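Local coordinates for protein DNA polymerase III, beta subunit (Eubacterium rectale, PDB 3T0P) that probably tethers DNA polymerases and other proteins to DNA, making replication processive, as a ring-shaped head-to-tail homodimer that encircles the duplex, at residues Leu265-Arg270 and Met292-Asn297; Ser178-Glu183 and Arg330-Glu335; Lys280-Met285 and Leu362-Asn367. One frame throughout, in Å; residues are numbered along the deposited sequence.

Contact 1 (Leu265-Arg270 and Met292-Asn297); sequences LDCIDR and MELRIN
Cys267 SG is met by four carbons of one leucine, Leu294, as helix 261-272 packs against strand 291-297 in the C-terminal domain, one of three in each subunit of the dimeric ring, a helix-on-sheet layer of the processivity fold. With chi1 at 166°, SG lies beside its own carbonyl carbon and points at the strand. Both ends of the isobutyl fork reach it, Leu294 CD1 and CD2 each 3.7 Å from Cys267 SG, while Leu294 CB stands 3.8 Å from the same sulfur. The CD2 branch has a second neighbour, Ile268 CG1 of the next helix residue, at 4.0 Å; the Ile268 and Leu294 side chains cross at about a right angle. Ile268 continues onto Phe325 and Ile326 of helix 322-329, so the leucine fork belongs to a core shared by two helices. At Leu294 an alanine would remove both methyl branches, probably leaving a gap beside Cys267 SG and Ile268 CG1. Arg270, on the same helix, makes polar links beyond the contact: it salt-bridges Glu305 of the neighbouring strand 302-308 and gives NH1 to the Lys81 carbonyl of the second subunit, tying the helix to the dimer interface. One face of its guanidinium has the carbonyl Asp266 O 3.6 Å above the plane, over its centre; that oxygen also accepts Arg270 N at 3.0 Å.

Contact 2 (Ser178-Glu183 and Arg330-Glu335); sequences SIRYIE and RVIDEE
Arg180 leaves strand 176-184 of the central domain and brings its guanidinium up to the loop 330-335 of the C-terminal domain, so one long side chain carries most of this interdomain contact. CG stands anti to the carbonyl carbon (chi1 -80°), and the chain bends once, at chi2 (-76°), before running out straight to the guanidinium. NH2 ends 3.1 Å from Val331 O, but the oxygen lies obliquely to the plane and the angle is too poor for a hydrogen bond. The sound link is a water at the guanidinium edge, in its plane: it accepts from Arg180 NH2 at 2.9 Å. The same water accepts a longer bond from Asp333 N, 3.3 Å away, and donates to Glu334 OE1 at 2.8 Å. Glu334 meets it by curling, chi2 of 76° bringing the carboxylate back toward the strand. Beside the polar end, Ile332 CG1 packs 4.3 Å from Arg180 NH2. Arg180 NE is held by the hydroxyl of Tyr359, and Lys261 bonds the carbonyls of Ile332 and Glu334, holding the loop as well. Arg180 NH2 and Glu334 OE1 are 5.2 Å apart, so their opposite charges work through a shared water instead of a direct salt bridge; this would probably favour the charged form of both, with the buried guanidinium bonded at two separate nitrogens.

Contact 3 (Lys280-Met285 and Leu362-Asn367); sequences KKPIIM and LPVNFN
Val364 wedges against two rings that also touch each other: one of its methyls presses on Pro282, the other on the face of Phe366. Its torsion divides the work. CG2, anti to the carbonyl carbon, turns to the proline, where Val364 CG2 lies 3.6 Å from Pro282 CB. CG1, anti to the backbone N (chi1 159°), instead sits over the centre of the Phe366 ring, 3.6 Å above its plane. The phenyl group in turn brings its far end, CZ and CE1, to two bumps of segment 280-285. Pro282 CG is the farther, 4.0 Å from Phe366 CZ. Ile284 CD1 is closer, 3.3 Å from Phe366 CZ, a tight, oblique approach. A bent ethyl arm, chi2 -58°, carries that methyl out to the phenyl. The residues belong to two parts of the C-terminal domain: Ile284 lies near the start of strand 283-288 of a four-stranded antiparallel sheet, while 362-367 is the chain's tail, leaving strand 357-361, last in the chain and an inner strand of the large sheet that joins central and C-terminal domains. Val364 pairs by its backbone with Gly319 of strand 316-320, the edge strand beside 283-288, which lays the tail along the sheet. Ile284 meets Met317 of that strand as well as the phenyl ring. Phe366 is otherwise exposed, and both it and Val364 touch a crystal neighbour, which may help set the tail's course here. Past the ring the chain curves back in a weak Asx turn, Asn367 N donating to Asn365 OD1 at 3.4 Å with an N-H...O angle of 143°.

Overall arrangement
Contacts 1 and 3 are sheet neighbours, centres 13 Å apart: their strands 291-297 and 283-288 pair, Arg295 O lying 2.8 Å from Ile284 N in a probable hydrogen bond. One layer thus takes the helix through Leu294 and the C-terminal tail through Ile284, with Pro282 just ahead of the strand. Contact 2 sits nearer the chain's centre, at the junction with the central domain, 22 Å from contact 1 and 24 Å from contact 3, centre to centre. It touches contact 1 where Leu265 CD2 packs 4.2 Å from Arg330 N, but stays about 9 Å from contact 3 at the nearest atoms. A bound ethanediol, probably from the crystallisation liquor, lies about 4 Å from the side chain of Val331 in contact 2.

Contact 1 (Leu265-Arg270 and Met292-Asn297)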
# COMPACT_ATOMS: atom_id res chain seq x y z
N LEU B 265 -10.27 18.42 -13.36
CA LEU B 265 -9.85 17.15 -12.75
C LEU B 265 -10.50 16.96 -11.37
O LEU B 265 -11.12 15.90 -11.12
CB LEU B 265 -8.30 17.07 -12.63
CG LEU B 265 -7.72 15.82 -11.92
CD1 LEU B 265 -8.29 14.50 -12.53
CD2 LEU B 265 -6.21 15.84 -11.97
N ASP B 266 -10.42 17.97 -10.48
CA ASP B 266 -11.02 17.82 -9.13
C ASP B 266 -12.54 17.61 -9.17
O ASP B 266 -13.08 16.83 -8.38
CB ASP B 266 -10.69 19.02 -8.24
CG ASP B 266 -9.24 19.04 -7.79
OD1 ASP B 266 -8.50 18.04 -8.07
OD2 ASP B 266 -8.81 20.07 -7.19
N CYS B 267 -13.22 18.27 -10.11
CA CYS B 267 -14.65 18.14 -10.21
C CYS B 267 -15.07 16.75 -10.71
O CYS B 267 -16.02 16.19 -10.19
CB CYS B 267 -15.21 19.23 -11.12
SG CYS B 267 -16.91 18.91 -11.62
N ILE B 268 -14.41 16.24 -11.77
CA ILE B 268 -14.74 14.93 -12.34
C ILE B 268 -14.41 13.84 -11.31
O ILE B 268 -15.17 12.88 -11.14
CB ILE B 268 -14.03 14.71 -13.70
CG1 ILE B 268 -14.43 15.84 -14.68
CG2 ILE B 268 -14.42 13.34 -14.26
CD1 ILE B 268 -13.89 15.75 -16.13
N ASP B 269 -13.33 14.03 -10.56
CA ASP B 269 -12.94 13.10 -9.51
C ASP B 269 -14.03 13.08 -8.40
O ASP B 269 -14.42 12.01 -7.96
CB ASP B 269 -11.56 13.47 -8.98
CG ASP B 269 -11.00 12.56 -7.90
OD1 ASP B 269 -10.96 11.32 -8.13
OD2 ASP B 269 -10.55 13.10 -6.86
N ARG B 270 -14.56 14.25 -8.00
CA ARG B 270 -15.65 14.37 -7.00
C ARG B 270 -16.87 13.58 -7.45
O ARG B 270 -17.45 12.85 -6.67
CB ARG B 270 -16.09 15.84 -6.82
CG ARG B 270 -15.30 16.57 -5.80
CD ARG B 270 -15.92 17.92 -5.46
NE ARG B 270 -15.56 18.96 -6.43
CZ ARG B 270 -14.40 19.60 -6.45
NH1 ARG B 270 -13.44 19.30 -5.58
NH2 ARG B 270 -14.17 20.54 -7.37
N MSE B 292 -19.20 26.06 -17.44
CA MSE B 292 -19.37 24.64 -17.63
C MSE B 292 -20.08 24.10 -16.39
O MSE B 292 -19.58 24.24 -15.27
CB MSE B 292 -18.05 23.89 -17.87
CG MSE B 292 -18.29 22.41 -18.03
SE MSE B 292 -16.69 21.30 -18.07
CE MSE B 292 -15.97 21.83 -19.85
N GLU B 293 -21.23 23.48 -16.60
CA GLU B 293 -21.98 22.80 -15.56
C GLU B 293 -21.81 21.29 -15.73
O GLU B 293 -22.07 20.76 -16.81
CB GLU B 293 -23.45 23.19 -15.61
CG GLU B 293 -24.22 22.52 -14.48
CD GLU B 293 -25.71 22.75 -14.50
OE1 GLU B 293 -26.37 22.36 -15.49
OE2 GLU B 293 -26.22 23.34 -13.52
N LEU B 294 -21.38 20.62 -14.66
CA LEU B 294 -21.18 19.17 -14.60
C LEU B 294 -22.16 18.54 -13.64
O LEU B 294 -22.34 19.03 -12.53
CB LEU B 294 -19.74 18.83 -14.18
CG LEU B 294 -18.66 19.33 -15.12
CD1 LEU B 294 -18.10 20.65 -14.61
CD2 LEU B 294 -17.56 18.33 -15.25
N ARG B 295 -22.81 17.47 -14.09
CA ARG B 295 -23.77 16.72 -13.28
C ARG B 295 -23.56 15.23 -13.38
O ARG B 295 -23.15 14.71 -14.44
CB ARG B 295 -25.23 17.00 -13.71
CG ARG B 295 -25.67 18.44 -13.59
CD ARG B 295 -27.07 18.66 -14.15
NE ARG B 295 -27.16 18.31 -15.57
CZ ARG B 295 -28.20 18.58 -16.34
NH1 ARG B 295 -29.25 19.23 -15.85
NH2 ARG B 295 -28.20 18.21 -17.62
N ILE B 296 -23.92 14.56 -12.29
CA ILE B 296 -23.96 13.13 -12.20
C ILE B 296 -25.04 12.82 -11.21
O ILE B 296 -25.27 13.60 -10.28
CB ILE B 296 -22.57 12.49 -11.89
CG1 ILE B 296 -22.50 11.04 -12.38
CG2 ILE B 296 -22.15 12.65 -10.40
CD1 ILE B 296 -21.03 10.52 -12.59
N ASN B 297 -25.73 11.71 -11.40
CA ASN B 297 -26.74 11.23 -10.44
C ASN B 297 -26.69 9.71 -10.42
O ASN B 297 -26.37 9.09 -11.43
CB ASN B 297 -28.15 11.76 -10.75
CG ASN B 297 -28.61 11.33 -12.08
OD1 ASN B 297 -29.17 10.24 -12.24
ND2 ASN B 297 -28.29 12.13 -13.08

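Contact 2 (Ser178-Glu183 and Arg330-Glu335)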
# COMPACT_ATOMS: atom_id res chain seq x y z
N SER B 178 -4.71 8.37 -26.97
CA SER B 178 -3.69 9.19 -26.31
C SER B 178 -2.50 9.28 -27.22
O SER B 178 -1.96 8.25 -27.63
CB SER B 178 -3.30 8.60 -24.97
OG SER B 178 -4.44 8.48 -24.15
N ILE B 179 -2.12 10.50 -27.59
CA ILE B 179 -0.99 10.76 -28.49
C ILE B 179 -0.05 11.77 -27.86
O ILE B 179 -0.47 12.88 -27.51
CB ILE B 179 -1.43 11.25 -29.91
CG1 ILE B 179 -2.56 10.39 -30.49
CG2 ILE B 179 -0.22 11.31 -30.87
CD1 ILE B 179 -3.30 11.04 -31.65
N ARG B 180 1.22 11.40 -27.77
CA ARG B 180 2.28 12.29 -27.31
C ARG B 180 3.30 12.50 -28.42
O ARG B 180 3.60 11.58 -29.17
CB ARG B 180 2.93 11.74 -26.06
CG ARG B 180 2.13 12.01 -24.77
CD ARG B 180 2.30 13.46 -24.35
NE ARG B 180 1.47 13.78 -23.19
CZ ARG B 180 1.63 14.87 -22.45
NH1 ARG B 180 2.59 15.75 -22.73
NH2 ARG B 180 0.85 15.08 -21.39
N TYR B 181 3.77 13.73 -28.55
CA TYR B 181 4.78 14.13 -29.52
C TYR B 181 6.02 14.58 -28.80
O TYR B 181 5.94 15.25 -27.76
CB TYR B 181 4.28 15.26 -30.42
CG TYR B 181 3.11 14.88 -31.29
CD1 TYR B 181 1.81 15.17 -30.90
CD2 TYR B 181 3.30 14.31 -32.54
CE1 TYR B 181 0.72 14.86 -31.72
CE2 TYR B 181 2.23 14.00 -33.38
CZ TYR B 181 0.93 14.26 -32.95
OH TYR B 181 -0.13 13.94 -33.76
N ILE B 182 7.19 14.16 -29.32
CA ILE B 182 8.49 14.50 -28.76
C ILE B 182 9.37 14.97 -29.90
O ILE B 182 9.44 14.31 -30.93
CB ILE B 182 9.11 13.29 -27.99
CG1 ILE B 182 8.24 12.86 -26.79
CG2 ILE B 182 10.56 13.56 -27.53
CD1 ILE B 182 8.55 11.42 -26.28
N GLU B 183 9.97 16.15 -29.75
CA GLU B 183 10.94 16.68 -30.71
C GLU B 183 12.33 16.27 -30.22
O GLU B 183 12.69 16.53 -29.06
CB GLU B 183 10.83 18.21 -30.85
CG GLU B 183 11.38 18.73 -32.17
CD GLU B 183 10.98 20.15 -32.51
OE1 GLU B 183 9.77 20.41 -32.66
OE2 GLU B 183 11.89 21.00 -32.65
N ARG B 330 -4.95 13.61 -15.30
CA ARG B 330 -3.89 13.20 -14.35
C ARG B 330 -2.48 13.27 -14.94
O ARG B 330 -1.49 13.35 -14.20
CB ARG B 330 -4.11 11.77 -13.87
CG ARG B 330 -5.07 11.67 -12.69
CD ARG B 330 -5.12 10.24 -12.20
NE ARG B 330 -6.12 10.08 -11.15
CZ ARG B 330 -6.69 8.93 -10.84
NH1 ARG B 330 -6.37 7.82 -11.50
NH2 ARG B 330 -7.60 8.87 -9.87
N VAL B 331 -2.36 13.21 -16.28
CA VAL B 331 -1.03 13.18 -16.92
C VAL B 331 -0.76 14.44 -17.70
O VAL B 331 0.23 14.50 -18.43
CB VAL B 331 -0.82 11.91 -17.77
CG1 VAL B 331 -0.96 10.66 -16.90
CG2 VAL B 331 -1.77 11.84 -18.97
N ILE B 332 -1.61 15.48 -17.52
CA ILE B 332 -1.43 16.78 -18.17
C ILE B 332 -0.92 17.73 -17.11
O ILE B 332 -1.59 17.95 -16.09
CB ILE B 332 -2.71 17.30 -18.90
CG1 ILE B 332 -3.07 16.37 -20.08
CG2 ILE B 332 -2.53 18.74 -19.35
CD1 ILE B 332 -4.52 16.58 -20.65
N ASP B 333 0.28 18.29 -17.34
CA ASP B 333 0.96 19.17 -16.38
C ASP B 333 0.54 20.61 -16.50
O ASP B 333 0.64 21.35 -15.52
CB ASP B 333 2.48 19.06 -16.55
CG ASP B 333 3.04 17.68 -16.21
OD1 ASP B 333 2.45 17.00 -15.32
OD2 ASP B 333 4.04 17.27 -16.85
N GLU B 334 0.06 21.01 -17.68
CA GLU B 334 -0.39 22.35 -18.00
C GLU B 334 -1.46 22.88 -17.02
O GLU B 334 -2.29 22.11 -16.54
CB GLU B 334 -0.92 22.37 -19.44
CG GLU B 334 0.19 22.47 -20.48
CD GLU B 334 1.02 21.24 -20.82
OE1 GLU B 334 0.71 20.14 -20.33
OE2 GLU B 334 1.98 21.40 -21.61
N GLU B 335 -1.41 24.19 -16.72
CA GLU B 335 -2.36 24.84 -15.80
C GLU B 335 -3.77 24.91 -16.43
O GLU B 335 -4.78 24.78 -15.72
CB GLU B 335 -1.89 26.25 -15.40
CG GLU B 335 -2.51 26.71 -14.09
CD GLU B 335 -2.17 28.13 -13.67
O HOH W 1 1.73 17.51 -20.16

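Contact 3 (Lys280-Met285 and Leu362-Asn367)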
# COMPACT_ATOMS: atom_id res chain seq x y z
N LYS B 280 -22.50 2.45 -13.84
CA LYS B 280 -21.79 3.03 -14.97
C LYS B 280 -22.61 4.22 -15.45
O LYS B 280 -23.41 4.09 -16.38
CB LYS B 280 -21.56 1.98 -16.08
N LYS B 281 -22.46 5.37 -14.76
CA LYS B 281 -23.19 6.58 -15.10
C LYS B 281 -22.25 7.59 -15.78
O LYS B 281 -21.11 7.75 -15.35
CB LYS B 281 -23.86 7.20 -13.84
CG LYS B 281 -24.99 6.36 -13.24
CD LYS B 281 -26.35 6.71 -13.85
CE LYS B 281 -27.45 5.81 -13.34
NZ LYS B 281 -28.38 6.52 -12.42
N PRO B 282 -22.66 8.27 -16.87
CA PRO B 282 -21.77 9.28 -17.44
C PRO B 282 -21.81 10.60 -16.66
O PRO B 282 -22.75 10.86 -15.93
CB PRO B 282 -22.31 9.47 -18.85
CG PRO B 282 -23.76 9.11 -18.75
CD PRO B 282 -23.97 8.23 -17.56
N ILE B 283 -20.75 11.40 -16.77
CA ILE B 283 -20.74 12.76 -16.26
C ILE B 283 -21.31 13.61 -17.42
O ILE B 283 -20.90 13.41 -18.57
CB ILE B 283 -19.34 13.21 -15.73
CG1 ILE B 283 -19.47 14.59 -15.05
CG2 ILE B 283 -18.25 13.20 -16.84
CD1 ILE B 283 -18.61 14.84 -14.01
N ILE B 284 -22.31 14.46 -17.14
CA ILE B 284 -22.94 15.34 -18.15
C ILE B 284 -22.36 16.75 -18.05
O ILE B 284 -22.36 17.32 -16.97
CB ILE B 284 -24.49 15.39 -18.02
CG1 ILE B 284 -25.15 14.00 -17.96
CG2 ILE B 284 -25.14 16.31 -19.08
CD1 ILE B 284 -24.92 13.09 -19.09
N MSE B 285 -21.84 17.29 -19.18
CA MSE B 285 -21.32 18.65 -19.26
C MSE B 285 -22.30 19.55 -20.04
O MSE B 285 -22.74 19.17 -21.13
CB MSE B 285 -19.95 18.72 -19.95
CG MSE B 285 -18.79 18.01 -19.23
SE MSE B 285 -17.18 18.16 -20.41
CE MSE B 285 -15.83 17.23 -19.25
N LEU B 362 -14.07 9.61 -26.83
CA LEU B 362 -15.39 9.49 -27.44
C LEU B 362 -16.44 9.75 -26.37
O LEU B 362 -16.33 9.24 -25.27
CB LEU B 362 -15.65 8.12 -28.10
CG LEU B 362 -14.83 7.73 -29.33
CD1 LEU B 362 -15.22 6.32 -29.81
CD2 LEU B 362 -15.00 8.71 -30.47
N PRO B 363 -17.47 10.55 -26.69
CA PRO B 363 -18.51 10.79 -25.70
C PRO B 363 -19.51 9.63 -25.65
O PRO B 363 -19.52 8.78 -26.54
CB PRO B 363 -19.19 12.07 -26.24
CG PRO B 363 -19.06 11.96 -27.68
CD PRO B 363 -17.76 11.24 -27.95
N VAL B 364 -20.41 9.69 -24.68
CA VAL B 364 -21.49 8.74 -24.52
C VAL B 364 -22.52 8.96 -25.62
O VAL B 364 -22.85 10.09 -25.97
CB VAL B 364 -22.09 8.90 -23.12
CG1 VAL B 364 -23.50 8.34 -23.04
CG2 VAL B 364 -21.18 8.26 -22.08
N ASN B 365 -22.97 7.86 -26.21
CA ASN B 365 -24.00 7.97 -27.22
C ASN B 365 -25.35 7.81 -26.50
O ASN B 365 -25.65 6.73 -25.99
CB ASN B 365 -23.79 6.96 -28.36
CG ASN B 365 -24.94 6.88 -29.32
OD1 ASN B 365 -25.36 7.89 -29.91
ND2 ASN B 365 -25.52 5.70 -29.45
N PHE B 366 -26.10 8.91 -26.39
CA PHE B 366 -27.40 8.90 -25.74
C PHE B 366 -28.51 8.47 -26.73
O PHE B 366 -29.64 8.24 -26.29
CB PHE B 366 -27.70 10.28 -25.13
CG PHE B 366 -26.84 10.61 -23.94
CD1 PHE B 366 -27.08 10.04 -22.70
CD2 PHE B 366 -25.78 11.51 -24.06
CE1 PHE B 366 -26.29 10.34 -21.60
CE2 PHE B 366 -25.00 11.83 -22.95
CZ PHE B 366 -25.25 11.23 -21.74
N ASN B 367 -28.18 8.34 -28.06
CA ASN B 367 -29.06 7.97 -29.20
C ASN B 367 -30.20 9.01 -29.42
O ASN B 367 -31.30 8.65 -29.88
CB ASN B 367 -29.63 6.54 -29.05
CG ASN B 367 -28.72 5.44 -29.54
OD1 ASN B 367 -28.15 4.67 -28.75
ND2 ASN B 367 -28.58 5.34 -30.86